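Local coordinates for protein actibind (PDB 3D3Z) that cleaves RNA as a ribonuclease of the T2 family, probably with little base specificity beyond a preference for adenylic acid, at residues Asp176-Ile181 with Ser197-Tyr202. Residues are numbered along the deposited sequence; the frame is centred on the assembly and turned at random.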
# COMPACT_ATOMS: atom_id res chain seq x y z
N ASP A 176 3.02 17.46 6.58
CA ASP A 176 2.50 18.44 5.65
C ASP A 176 2.97 18.13 4.22
O ASP A 176 2.18 18.23 3.28
CB ASP A 176 2.94 19.88 6.02
CG ASP A 176 2.32 20.38 7.33
OD1 ASP A 176 1.35 19.81 7.86
OD2 ASP A 176 2.84 21.42 7.82
N ALA A 177 4.25 17.78 4.09
CA ALA A 177 4.88 17.50 2.80
C ALA A 177 4.16 16.36 2.06
O ALA A 177 3.99 16.39 0.82
CB ALA A 177 6.33 17.15 2.99
N LEU A 178 3.69 15.39 2.84
CA LEU A 178 3.09 14.16 2.30
C LEU A 178 1.60 14.33 2.14
O LEU A 178 1.01 13.79 1.20
CB LEU A 178 3.44 12.98 3.22
CG LEU A 178 4.94 12.63 3.24
CD1 LEU A 178 5.22 11.60 4.31
CD2 LEU A 178 5.54 12.21 1.86
N ALA A 179 1.00 15.12 3.02
CA ALA A 179 -0.38 15.53 2.89
C ALA A 179 -0.65 16.21 1.54
O ALA A 179 -1.77 16.15 1.01
CB ALA A 179 -0.78 16.44 4.06
N ALA A 180 0.38 16.86 0.99
CA ALA A 180 0.32 17.60 -0.27
C ALA A 180 0.09 16.73 -1.52
O ALA A 180 -0.37 17.22 -2.55
CB ALA A 180 1.61 18.37 -0.46
N ILE A 181 0.47 15.45 -1.44
CA ILE A 181 0.18 14.48 -2.51
C ILE A 181 -1.00 13.55 -2.17
O ILE A 181 -1.23 12.55 -2.87
CB ILE A 181 1.42 13.67 -2.90
CG1 ILE A 181 1.90 12.78 -1.74
CG2 ILE A 181 2.51 14.56 -3.46
CD1 ILE A 181 2.99 11.81 -2.17
N SER A 197 10.67 5.58 8.70
CA SER A 197 10.63 4.14 8.45
C SER A 197 9.41 3.65 7.63
O SER A 197 9.56 2.83 6.76
CB SER A 197 10.64 3.43 9.77
OG SER A 197 10.61 2.05 9.52
N GLN A 198 8.20 4.11 7.97
CA GLN A 198 6.95 3.60 7.38
C GLN A 198 5.94 4.72 7.15
O GLN A 198 5.90 5.70 7.93
CB GLN A 198 6.32 2.56 8.31
CG GLN A 198 7.18 1.28 8.51
CD GLN A 198 6.42 0.14 9.11
OE1 GLN A 198 5.32 -0.17 8.66
NE2 GLN A 198 7.00 -0.52 10.16
N LEU A 199 5.11 4.54 6.13
CA LEU A 199 4.01 5.45 5.77
C LEU A 199 2.75 4.63 5.44
O LEU A 199 2.83 3.55 4.76
CB LEU A 199 4.40 6.36 4.60
CG LEU A 199 5.57 7.35 4.73
CD1 LEU A 199 5.84 8.05 3.42
CD2 LEU A 199 5.30 8.39 5.86
N TYR A 200 1.60 5.04 6.00
CA TYR A 200 0.27 4.51 5.59
C TYR A 200 -0.60 5.64 5.05
O TYR A 200 -1.03 6.54 5.79
CB TYR A 200 -0.53 3.83 6.68
CG TYR A 200 0.12 2.90 7.68
CD1 TYR A 200 1.36 2.26 7.45
CD2 TYR A 200 -0.53 2.61 8.88
CE1 TYR A 200 1.90 1.40 8.39
CE2 TYR A 200 0.01 1.76 9.82
CZ TYR A 200 1.21 1.14 9.57
OH TYR A 200 1.72 0.28 10.53
N TYR A 201 -0.87 5.60 3.75
CA TYR A 201 -1.81 6.52 3.11
C TYR A 201 -3.19 5.88 3.06
O TYR A 201 -3.37 4.83 2.46
CB TYR A 201 -1.33 6.87 1.71
CG TYR A 201 -0.02 7.60 1.56
CD1 TYR A 201 0.02 9.00 1.48
CD2 TYR A 201 1.18 6.92 1.40
CE1 TYR A 201 1.21 9.67 1.27
CE2 TYR A 201 2.36 7.59 1.21
CZ TYR A 201 2.37 8.97 1.19
OH TYR A 201 3.53 9.67 0.98
N TYR A 202 -4.17 6.53 3.71
CA TYR A 202 -5.53 6.03 3.83
C TYR A 202 -6.42 6.55 2.70
O TYR A 202 -6.23 7.68 2.19
CB TYR A 202 -6.17 6.40 5.18
CG TYR A 202 -5.52 5.76 6.40
CD1 TYR A 202 -6.17 4.80 7.13
CD2 TYR A 202 -4.24 6.15 6.83
CE1 TYR A 202 -5.56 4.20 8.26
CE2 TYR A 202 -3.63 5.56 7.97
CZ TYR A 202 -4.31 4.61 8.67
OH TYR A 202 -3.71 4.04 9.77
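With chi1 at -66° and CG anti to its carbonyl carbon, Leu178 reaches from helix 171-179 to Leu199 and Tyr201, whose first torsions are of the same kind. Leu178 and Leu199 meet tip to tip: CD1 of Leu178 lies 3.6 Å from CD2 of Leu199, with Leu199 CD1 almost as near. The other methyl, Leu178 CD2, packs 3.4 Å from Tyr201 OH, the two side chains crossing at about a right angle. Leu178 O sits at the edge of the Tyr201 ring, near its plane, 4.1 Å from Tyr201 CE1. Ile181 carries its CG1 between the backbone N and carbonyl carbon (chi1 65°); with the chain extended beyond it, Ile181 CD1 comes within 3.8 Å of Tyr201 OH. The Tyr201 hydroxyl shares a hydrogen bond with Ser152 OG, while the contact itself is apolar packing of helix on sheet. Leu199 and Tyr201, alternate residues of strand 195-206, face helix 171-179 and the residues that follow it. Helix 152-158 joins the packing, with Leu156 against Leu178 and Ala155 against Ile181, and the strand pairs antiparallel with strands 29-35 and 188-192 in the central sheet of the RNase T2 fold.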